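Long-range contacts in particle-associated lyase (Acinetobacter bacteriophage AP22, PDB 4Y9V), which binds and probably cleaves, as a lyase, the capsular polysaccharide of Acinetobacter baumannii, acting as the three-chain tailspike of the phage: residues T275-I280 and N296-A301; H300-G305 and A323-E328; S332-H337 and C348-A353. All coordinates share one frame; numbering follows the deposited sequence. Where two conformers were deposited one is given.

Interaction 1 (T275-I280 and N296-A301); sequences TLNYGI and NSTRHA. With 49S (2-acetamido-2-deoxy-beta-D-mannopyranuronic acid), chain B; SO4 (sulfate ion), chain K.
R299 reaches across T275-I280 and donates from NH1 to the carbonyl O of L276, 2.9 Å away. The N-H arrives in the carbonyl plane on a lone pair, and the acceptor lies close to the guanidinium plane. A bend at chi3 (64°) swings NE out of the extended line of the chain. Beyond it the guanidinium edge meets a sulfate ion, probably from the crystallisation liquor: NH1 also gives to sulfate O4 at 3.1 Å, and NH2 to sulfate O3 at 2.9 Å. N277 crosses the R299 side chain at about a right angle, with OD1 3.3 Å from R299 CD. The amide of N277 is satisfied by other groups, OD1 by the backbone N of N274 and ND2 by N269 OD1 and P272 O. N277 O is met by S297 OG at 2.6 Å, the hydroxyl lying above the carbonyl plane, and by a weak bond from R299 N. The two segments belong to successive coils of the parallel beta-helix of the pectin lyase-like family. The chain turns a corner at 279-280, and there G279 N bonds to H300 O and I280 N to A301 O. The rings of Y278 and H300 run alongside each other with their planes 26° apart, slid so far that one hardly covers the other. Y278 ends in the glycan pocket, H300 beside it at the sulfate ion. Y278 OH donates to sulfate O4 at 2.7 Å. From the N-acetylmannosaminuronic acid residue (49S), O1 donates to Y278 OH at 3.1 Å. H300 uses both ring nitrogens: ND1 bonds to the backbone O of S332, and NE2 gives an almost straight bond (178°) to sulfate O2, 2.7 Å away. R166 supplies a further donor to the same ion.

Interaction 2 (H300-G305 and A323-E328); sequences HAVAIG and AILHSE. With 49S (2-acetamido-2-deoxy-beta-D-mannopyranuronic acid), chain B; SO4 (sulfate ion), chain K.
Apolar packing inside the parallel beta-helix joins A301 and V302, at the entry to strand 302-305, to L325 on strand 323-327 of the next coil. The two strands belong to different faces of the helix, and no hydrogen bond spans the segments. A301 points its methyl at the other strand: CB sits 4.0 Å from L325 CB and 3.6 Å from the carbonyl O of H326. V302 and L325 cross obliquely, branch against branch. CG2 of V302, anti to the carbonyl carbon, meets CD2 of L325 at 3.7 Å and its other methyl, CD1, at 4.1 Å. Y345 on strand 343-346 and N295 on strand 293-297 touch both V302 and L325, so the pair is enclosed by neighbouring strands in the buried interior. Toward the other end, S327 brings CB to 4.4 Å from H300 N, a loose approach. Its hydroxyl is engaged with T329 O and N351 ND2. The bond from CA to CB of H326 points away from 300-305, and its ND1 bonds to N351 OD1. H326 packs on G189 and I324 on N287, both of the second subunit, so strand 323-327 has one side at the core and the other at the trimer interface. Strand 302-305 runs on from the packed residues into the glycan site. There I304 N bonds to D335 OD2, and G305, which has no side chain, lets the acetamido O7 of the N-acetylmannosaminuronic acid residue come within 3.5 Å of its CA.

Interaction 3 (S332-H337 and C348-A353); sequences SGADMH and CTTNYA. With 49S (2-acetamido-2-deoxy-beta-D-mannopyranuronic acid), chain B.
The backbone N of G333 donates to N351 O at 2.9 Å, and S332 CA turns its hydrogen to the same oxygen at 3.1 Å. One residue on, A334 N finds a side chain: T350 OG1, 2.9 Å away. OG1 is anti to the backbone N of T350 (chi1 179°) and donates to Y352 O at 2.7 Å, so that one hydroxyl joins A334 N to the 352 carbonyl. S332 CB presses against A353 N at 3.4 Å and beside Y352 CB, while its OG bonds back to A334 O. S332 N is buried here with no partner in the model. The contact fixes a loop of the parallel beta-helix to strand 349-351 one coil further on, with the methyl of A334 packed among L325, Y345 and Y362 in the interior. Further along the loop lies the glycan pocket. H337 ND1 donates to D335 OD2, on its syn side, at 2.7 Å; D335 OD1 accepts from T354 OG1. H337 NE2 and O1 of the N-acetylmannosaminuronic acid residue share a hydrogen bond of 2.9 Å, either possibly the donor, while the sugar's O7 lies above one ring face, toward the rim.

How the interactions relate
The three contacts follow one another along the coils of the beta-helix, the centres of interactions 1 and 2 and of interactions 2 and 3 each about 6 Å apart. H300 and A301 belong to both of the first two, where S297 O and E328 N, 2.8 Å apart, add a probable hydrogen bond. Interaction 3 is tied to both through H300 ND1 and S332 O, also 2.8 Å apart, and probably through A301 N and G333 O. All three reach the same sugar acid: Y278 OH and H337 NE2, from interactions 1 and 3, lie 3.4 Å apart and both meet its O1, while interaction 2 reaches it at G305.

Interaction 1 (T275-I280 and N296-A301)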
loop_
_atom_site.group_PDB
_atom_site.type_symbol
_atom_site.label_atom_id
_atom_site.label_comp_id
_atom_site.label_asym_id
_atom_site.label_seq_id
_atom_site.Cartn_x
_atom_site.Cartn_y
_atom_site.Cartn_z
ATOM N N THR A 275 -14.713 29.234 10.178
ATOM C CA THR A 275 -14.311 28.907 8.836
ATOM C C THR A 275 -13.193 27.869 8.764
ATOM O O THR A 275 -12.934 27.319 7.669
ATOM C CB THR A 275 -13.913 30.197 8.049
ATOM O OG1 THR A 275 -12.923 30.949 8.815
ATOM C CG2 THR A 275 -15.109 31.066 7.763
ATOM N N LEU A 276 -12.507 27.603 9.863
ATOM C CA LEU A 276 -11.423 26.636 9.890
ATOM C C LEU A 276 -11.831 25.495 10.838
ATOM O O LEU A 276 -12.602 24.628 10.474
ATOM C CB LEU A 276 -10.060 27.265 10.183
ATOM C CG LEU A 276 -9.395 28.068 9.022
ATOM C CD1 LEU A 276 -10.076 29.393 8.769
ATOM C CD2 LEU A 276 -7.904 28.253 9.303
ATOM N N ASN A 277 -11.251 25.508 12.061
ATOM C CA ASN A 277 -11.363 24.453 13.064
ATOM C C ASN A 277 -10.635 23.183 12.608
ATOM O O ASN A 277 -11.232 22.161 12.308
ATOM C CB ASN A 277 -12.792 24.042 13.436
ATOM C CG ASN A 277 -13.692 25.172 13.854
ATOM O OD1 ASN A 277 -14.545 25.573 13.067
ATOM N ND2 ASN A 277 -13.551 25.644 15.080
ATOM N N TYR A 278 -9.300 23.287 12.562
ATOM C CA TYR A 278 -8.467 22.222 12.030
ATOM C C TYR A 278 -7.552 21.699 13.136
ATOM O O TYR A 278 -6.986 22.471 13.905
ATOM C CB TYR A 278 -7.624 22.728 10.866
ATOM C CG TYR A 278 -8.418 23.345 9.736
ATOM C CD1 TYR A 278 -9.712 22.972 9.422
ATOM C CD2 TYR A 278 -7.832 24.309 8.923
ATOM C CE1 TYR A 278 -10.393 23.532 8.335
ATOM C CE2 TYR A 278 -8.491 24.836 7.817
ATOM C CZ TYR A 278 -9.769 24.443 7.520
ATOM O OH TYR A 278 -10.358 25.014 6.423
ATOM N N GLY A 279 -7.386 20.378 13.226
ATOM C CA GLY A 279 -6.399 19.855 14.186
ATOM C C GLY A 279 -4.981 20.220 13.752
ATOM O O GLY A 279 -4.276 20.958 14.440
ATOM N N ILE A 280 -4.606 19.692 12.598
ATOM C CA ILE A 280 -3.433 20.100 11.862
ATOM C C ILE A 280 -3.896 20.722 10.548
ATOM O O ILE A 280 -4.724 20.136 9.858
ATOM C CB ILE A 280 -2.499 18.900 11.536
ATOM C CG1 ILE A 280 -2.051 18.216 12.811
ATOM C CG2 ILE A 280 -1.295 19.377 10.711
ATOM C CD1 ILE A 280 -1.289 16.938 12.612
ATOM N N ASN A 296 -8.354 14.786 16.212
ATOM C CA ASN A 296 -9.771 15.078 16.384
ATOM C C ASN A 296 -9.969 16.590 16.370
ATOM O O ASN A 296 -9.144 17.354 16.895
ATOM C CB ASN A 296 -10.270 14.513 17.708
ATOM C CG ASN A 296 -10.256 13.014 17.711
ATOM O OD1 ASN A 296 -10.612 12.383 16.723
ATOM N ND2 ASN A 296 -9.919 12.418 18.828
ATOM N N SER A 297 -11.075 17.030 15.779
ATOM C CA SER A 297 -11.338 18.456 15.665
ATOM C C SER A 297 -12.821 18.731 15.586
ATOM O O SER A 297 -13.613 17.889 15.152
ATOM C CB SER A 297 -10.646 18.950 14.383
ATOM O OG SER A 297 -10.892 20.329 14.189
ATOM N N THR A 298 -13.219 19.985 15.877
ATOM C CA THR A 298 -14.572 20.413 15.576
ATOM C C THR A 298 -14.903 20.204 14.094
ATOM O O THR A 298 -16.008 19.779 13.771
ATOM C CB THR A 298 -14.775 21.893 15.960
ATOM O OG1 THR A 298 -14.544 21.977 17.371
ATOM C CG2 THR A 298 -16.152 22.399 15.604
ATOM N N ARG A 299 -13.960 20.575 13.217
ATOM C CA ARG A 299 -14.092 20.361 11.777
ATOM C C ARG A 299 -12.953 19.422 11.342
ATOM O O ARG A 299 -12.722 18.417 11.991
ATOM C CB ARG A 299 -14.260 21.666 10.989
ATOM C CG ARG A 299 -15.457 22.471 11.460
ATOM C CD ARG A 299 -15.770 23.682 10.605
ATOM N NE ARG A 299 -16.157 23.296 9.259
ATOM C CZ ARG A 299 -15.468 23.445 8.157
ATOM N NH1 ARG A 299 -14.277 24.014 8.131
ATOM N NH2 ARG A 299 -15.981 22.993 6.999
ATOM N N HIS A 300 -12.291 19.694 10.226
ATOM C CA HIS A 300 -11.328 18.722 9.710
ATOM C C HIS A 300 -10.227 18.459 10.754
ATOM O O HIS A 300 -9.661 19.375 11.346
ATOM C CB HIS A 300 -10.696 19.197 8.417
ATOM C CG HIS A 300 -11.662 19.574 7.354
ATOM N ND1 HIS A 300 -12.644 18.759 6.879
ATOM C CD2 HIS A 300 -11.742 20.701 6.593
ATOM C CE1 HIS A 300 -13.327 19.340 5.905
ATOM N NE2 HIS A 300 -12.808 20.527 5.719
ATOM N N ALA A 301 -9.902 17.176 10.913
ATOM C CA ALA A 301 -8.817 16.770 11.797
ATOM C C ALA A 301 -7.448 17.070 11.191
ATOM O O ALA A 301 -6.594 17.631 11.854
ATOM C CB ALA A 301 -8.992 15.317 12.170
HETATM C C8 49S B . -7.569 26.409 1.339
HETATM C C7 49S B . -7.838 26.456 2.828
HETATM O O7 49S B . -7.289 25.648 3.608
HETATM N N2 49S B . -8.689 27.406 3.248
HETATM C C2 49S B . -9.108 27.549 4.627
HETATM C C3 49S B . -8.458 28.753 5.314
HETATM O O3 49S B . -7.034 28.642 5.300
HETATM C C1 49S B . -10.615 27.716 4.683
HETATM O O1 49S B . -11.288 26.678 4.030
HETATM O O5 49S B . -10.983 28.907 3.988
HETATM C C5 49S B . -10.497 30.073 4.676
HETATM C C6 49S B . -11.025 31.298 3.959
HETATM O O6A 49S B . -10.989 31.322 2.703
HETATM O O6B 49S B . -11.450 32.234 4.682
HETATM C C4 49S B . -8.968 30.063 4.720
HETATM O O4 49S B . -8.673 31.201 5.538
HETATM S S SO4 K . -13.518 23.775 4.379
HETATM O O1 SO4 K . -13.031 24.568 3.263
HETATM O O2 SO4 K . -13.732 22.386 3.937
HETATM O O3 SO4 K . -14.797 24.375 4.796
HETATM O O4 SO4 K . -12.610 23.740 5.551
#

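Interaction 2 (H300-G305 and A323-E328)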
loop_
_atom_site.group_PDB
_atom_site.type_symbol
_atom_site.label_atom_id
_atom_site.label_comp_id
_atom_site.label_asym_id
_atom_site.label_seq_id
_atom_site.Cartn_x
_atom_site.Cartn_y
_atom_site.Cartn_z
ATOM N N HIS A 300 -12.291 19.694 10.226
ATOM C CA HIS A 300 -11.328 18.722 9.710
ATOM C C HIS A 300 -10.227 18.459 10.754
ATOM O O HIS A 300 -9.661 19.375 11.346
ATOM C CB HIS A 300 -10.696 19.197 8.417
ATOM C CG HIS A 300 -11.662 19.574 7.354
ATOM N ND1 HIS A 300 -12.644 18.759 6.879
ATOM C CD2 HIS A 300 -11.742 20.701 6.593
ATOM C CE1 HIS A 300 -13.327 19.340 5.905
ATOM N NE2 HIS A 300 -12.808 20.527 5.719
ATOM N N ALA A 301 -9.902 17.176 10.913
ATOM C CA ALA A 301 -8.817 16.770 11.797
ATOM C C ALA A 301 -7.448 17.070 11.191
ATOM O O ALA A 301 -6.594 17.631 11.854
ATOM C CB ALA A 301 -8.992 15.317 12.170
ATOM N N VAL A 302 -7.284 16.663 9.916
ATOM C CA VAL A 302 -6.179 17.122 9.073
ATOM C C VAL A 302 -6.839 17.859 7.920
ATOM O O VAL A 302 -7.615 17.273 7.157
ATOM C CB VAL A 302 -5.269 15.996 8.583
ATOM C CG1 VAL A 302 -4.278 16.533 7.560
ATOM C CG2 VAL A 302 -4.546 15.348 9.762
ATOM N N ALA A 303 -6.537 19.163 7.818
ATOM C CA ALA A 303 -6.959 19.994 6.704
ATOM C C ALA A 303 -5.748 20.205 5.818
ATOM O O ALA A 303 -4.688 20.581 6.309
ATOM C CB ALA A 303 -7.460 21.338 7.187
ATOM N N ILE A 304 -5.896 19.942 4.528
ATOM C CA ILE A 304 -4.821 20.138 3.561
ATOM C C ILE A 304 -5.308 21.250 2.636
ATOM O O ILE A 304 -6.346 21.100 1.969
ATOM C CB ILE A 304 -4.409 18.857 2.834
ATOM C CG1 ILE A 304 -4.180 17.729 3.848
ATOM C CG2 ILE A 304 -3.184 19.131 1.998
ATOM C CD1 ILE A 304 -3.800 16.395 3.198
ATOM N N GLY A 305 -4.619 22.373 2.634
ATOM C CA GLY A 305 -5.092 23.521 1.882
ATOM C C GLY A 305 -4.106 24.676 2.037
ATOM O O GLY A 305 -3.005 24.608 1.530
ATOM N N ALA A 323 -3.538 6.821 9.977
ATOM C CA ALA A 323 -4.077 7.891 10.808
ATOM C C ALA A 323 -5.573 7.723 11.010
ATOM O O ALA A 323 -6.307 7.360 10.072
ATOM C CB ALA A 323 -3.774 9.247 10.192
ATOM N N ILE A 324 -6.029 8.035 12.216
ATOM C CA ILE A 324 -7.442 7.997 12.596
ATOM C C ILE A 324 -7.884 9.431 12.797
ATOM O O ILE A 324 -7.388 10.112 13.695
ATOM C CB ILE A 324 -7.673 7.103 13.824
ATOM C CG1 ILE A 324 -6.958 5.751 13.778
ATOM C CG2 ILE A 324 -9.147 6.982 14.071
ATOM C CD1 ILE A 324 -7.329 4.810 12.655
ATOM N N LEU A 325 -8.778 9.917 11.918
ATOM C CA LEU A 325 -9.027 11.341 11.740
ATOM C C LEU A 325 -10.528 11.614 11.806
ATOM O O LEU A 325 -11.283 11.157 10.938
ATOM C CB LEU A 325 -8.493 11.765 10.364
ATOM C CG LEU A 325 -6.988 11.541 10.154
ATOM C CD1 LEU A 325 -6.594 11.923 8.757
ATOM C CD2 LEU A 325 -6.156 12.319 11.191
ATOM N N HIS A 326 -10.962 12.401 12.808
ATOM C CA HIS A 326 -12.381 12.618 12.997
ATOM C C HIS A 326 -12.740 14.070 13.275
ATOM O O HIS A 326 -12.030 14.800 13.965
ATOM C CB HIS A 326 -12.939 11.726 14.130
ATOM C CG HIS A 326 -12.948 10.278 13.724
ATOM N ND1 HIS A 326 -13.707 9.827 12.658
ATOM C CD2 HIS A 326 -12.332 9.169 14.158
ATOM C CE1 HIS A 326 -13.515 8.515 12.529
ATOM N NE2 HIS A 326 -12.687 8.081 13.427
ATOM N N SER A 327 -13.906 14.451 12.707
ATOM C CA SER A 327 -14.524 15.730 12.994
ATOM C C SER A 327 -15.762 15.511 13.858
ATOM O O SER A 327 -16.528 14.551 13.632
ATOM C CB SER A 327 -14.914 16.476 11.722
ATOM O OG SER A 327 -15.948 15.805 11.031
ATOM N N GLU A 328 -16.003 16.426 14.777
ATOM C CA GLU A 328 -17.219 16.372 15.622
ATOM C C GLU A 328 -18.447 16.832 14.862
ATOM O O GLU A 328 -19.525 16.202 14.987
ATOM C CB GLU A 328 -16.947 17.270 16.851
ATOM C CG GLU A 328 -18.163 17.392 17.777
ATOM C CD GLU A 328 -19.057 18.562 17.474
ATOM O OE1 GLU A 328 -18.510 19.671 17.283
ATOM O OE2 GLU A 328 -20.290 18.388 17.590
HETATM C C8 49S B . -7.569 26.409 1.339
HETATM C C7 49S B . -7.838 26.456 2.828
HETATM O O7 49S B . -7.289 25.648 3.608
HETATM N N2 49S B . -8.689 27.406 3.248
HETATM C C2 49S B . -9.108 27.549 4.627
HETATM C C3 49S B . -8.458 28.753 5.314
HETATM O O3 49S B . -7.034 28.642 5.300
HETATM C C1 49S B . -10.615 27.716 4.683
HETATM O O1 49S B . -11.288 26.678 4.030
HETATM O O5 49S B . -10.983 28.907 3.988
HETATM C C5 49S B . -10.497 30.073 4.676
HETATM C C6 49S B . -11.025 31.298 3.959
HETATM O O6A 49S B . -10.989 31.322 2.703
HETATM O O6B 49S B . -11.450 32.234 4.682
HETATM C C4 49S B . -8.968 30.063 4.720
HETATM O O4 49S B . -8.673 31.201 5.538
HETATM S S SO4 K . -13.518 23.775 4.379
HETATM O O1 SO4 K . -13.031 24.568 3.263
HETATM O O2 SO4 K . -13.732 22.386 3.937
HETATM O O3 SO4 K . -14.797 24.375 4.796
HETATM O O4 SO4 K . -12.610 23.740 5.551
#

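Interaction 3 (S332-H337 and C348-A353)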
loop_
_atom_site.group_PDB
_atom_site.type_symbol
_atom_site.label_atom_id
_atom_site.label_comp_id
_atom_site.label_asym_id
_atom_site.label_seq_id
_atom_site.Cartn_x
_atom_site.Cartn_y
_atom_site.Cartn_z
ATOM N N SER A 332 -15.730 16.371 7.189
ATOM C CA SER A 332 -14.826 15.226 7.101
ATOM C C SER A 332 -13.671 15.328 8.071
ATOM O O SER A 332 -13.076 16.382 8.300
ATOM C CB SER A 332 -14.285 15.080 5.684
ATOM O OG SER A 332 -13.569 16.261 5.301
ATOM N N GLY A 333 -13.283 14.167 8.607
ATOM C CA GLY A 333 -12.066 14.083 9.392
ATOM C C GLY A 333 -10.815 14.338 8.569
ATOM O O GLY A 333 -9.965 15.153 8.914
ATOM N N ALA A 334 -10.711 13.588 7.471
ATOM C CA ALA A 334 -9.660 13.752 6.459
ATOM C C ALA A 334 -10.144 14.732 5.395
ATOM O O ALA A 334 -11.273 14.651 4.912
ATOM C CB ALA A 334 -9.356 12.411 5.800
ATOM N N ASP A 335 -9.257 15.647 5.008
ATOM C CA ASP A 335 -9.601 16.645 4.027
ATOM C C ASP A 335 -8.522 16.848 2.990
ATOM O O ASP A 335 -7.310 16.741 3.249
ATOM C CB ASP A 335 -9.880 17.996 4.735
ATOM C CG ASP A 335 -9.877 19.208 3.791
ATOM O OD1 ASP A 335 -10.929 19.423 3.147
ATOM O OD2 ASP A 335 -8.807 19.881 3.731
ATOM N N MET A 336 -8.986 17.251 1.801
ATOM C CA MET A 336 -8.166 17.861 0.765
ATOM C C MET A 336 -8.982 19.000 0.157
ATOM O O MET A 336 -10.047 18.748 -0.422
ATOM C CB MET A 336 -7.779 16.877 -0.356
ATOM C CG MET A 336 -7.152 15.590 0.128
ATOM S SD MET A 336 -6.763 14.562 -1.307
ATOM C CE MET A 336 -6.491 12.974 -0.528
ATOM N N HIS A 337 -8.489 20.234 0.264
ATOM C CA HIS A 337 -9.091 21.375 -0.394
ATOM C C HIS A 337 -8.790 21.370 -1.902
ATOM O O HIS A 337 -7.951 20.612 -2.405
ATOM C CB HIS A 337 -8.582 22.690 0.229
ATOM C CG HIS A 337 -9.185 23.047 1.534
ATOM N ND1 HIS A 337 -9.128 22.340 2.699
ATOM C CD2 HIS A 337 -9.874 24.168 1.838
ATOM C CE1 HIS A 337 -9.759 23.002 3.657
ATOM N NE2 HIS A 337 -10.197 24.123 3.157
ATOM N N CYS A 348 -6.106 4.801 6.486
ATOM C CA CYS A 348 -6.639 5.761 7.449
ATOM C C CYS A 348 -8.113 5.480 7.707
ATOM O O CYS A 348 -8.779 4.790 6.932
ATOM C CB CYS A 348 -6.478 7.191 6.942
ATOM S SG CYS A 348 -4.766 7.749 6.757
ATOM N N THR A 349 -8.610 6.052 8.792
ATOM C CA THR A 349 -10.023 6.024 9.123
ATOM C C THR A 349 -10.505 7.473 9.203
ATOM O O THR A 349 -9.826 8.319 9.796
ATOM C CB THR A 349 -10.247 5.310 10.460
ATOM O OG1 THR A 349 -9.870 3.932 10.271
ATOM C CG2 THR A 349 -11.704 5.355 10.899
ATOM N N THR A 350 -11.687 7.725 8.630
ATOM C CA THR A 350 -12.276 9.064 8.658
ATOM C C THR A 350 -13.779 8.926 8.622
ATOM O O THR A 350 -14.336 8.008 8.019
ATOM C CB THR A 350 -11.766 9.914 7.475
ATOM O OG1 THR A 350 -12.391 11.205 7.520
ATOM C CG2 THR A 350 -11.932 9.269 6.132
ATOM N N ASN A 351 -14.462 9.898 9.238
ATOM C CA ASN A 351 -15.875 10.160 8.916
ATOM C C ASN A 351 -15.884 11.169 7.767
ATOM O O ASN A 351 -15.379 12.286 7.926
ATOM C CB ASN A 351 -16.678 10.667 10.105
ATOM C CG ASN A 351 -16.160 11.937 10.751
ATOM O OD1 ASN A 351 -15.033 11.956 11.260
ATOM N ND2 ASN A 351 -16.955 12.972 10.758
ATOM N N TYR A 352 -16.422 10.730 6.626
ATOM C CA TYR A 352 -16.532 11.532 5.410
ATOM C C TYR A 352 -15.138 11.822 4.838
ATOM O O TYR A 352 -14.109 11.511 5.415
ATOM C CB TYR A 352 -17.382 12.787 5.634
ATOM C CG TYR A 352 -18.048 13.441 4.454
ATOM C CD1 TYR A 352 -18.861 12.714 3.586
ATOM C CD2 TYR A 352 -17.967 14.810 4.240
ATOM C CE1 TYR A 352 -19.551 13.315 2.532
ATOM C CE2 TYR A 352 -18.678 15.426 3.237
ATOM C CZ TYR A 352 -19.472 14.693 2.392
ATOM O OH TYR A 352 -20.196 15.358 1.425
ATOM N N ALA A 353 -15.114 12.437 3.658
ATOM C CA ALA A 353 -13.839 12.673 2.971
ATOM C C ALA A 353 -14.058 13.721 1.895
ATOM O O ALA A 353 -15.029 13.623 1.142
ATOM C CB ALA A 353 -13.328 11.384 2.335
HETATM C C8 49S B . -7.569 26.409 1.339
HETATM C C7 49S B . -7.838 26.456 2.828
HETATM O O7 49S B . -7.289 25.648 3.608
HETATM N N2 49S B . -8.689 27.406 3.248
HETATM C C2 49S B . -9.108 27.549 4.627
HETATM C C3 49S B . -8.458 28.753 5.314
HETATM O O3 49S B . -7.034 28.642 5.300
HETATM C C1 49S B . -10.615 27.716 4.683
HETATM O O1 49S B . -11.288 26.678 4.030
HETATM O O5 49S B . -10.983 28.907 3.988
HETATM C C5 49S B . -10.497 30.073 4.676
HETATM C C6 49S B . -11.025 31.298 3.959
HETATM O O6A 49S B . -10.989 31.322 2.703
HETATM O O6B 49S B . -11.450 32.234 4.682
HETATM C C4 49S B . -8.968 30.063 4.720
HETATM O O4 49S B . -8.673 31.201 5.538
#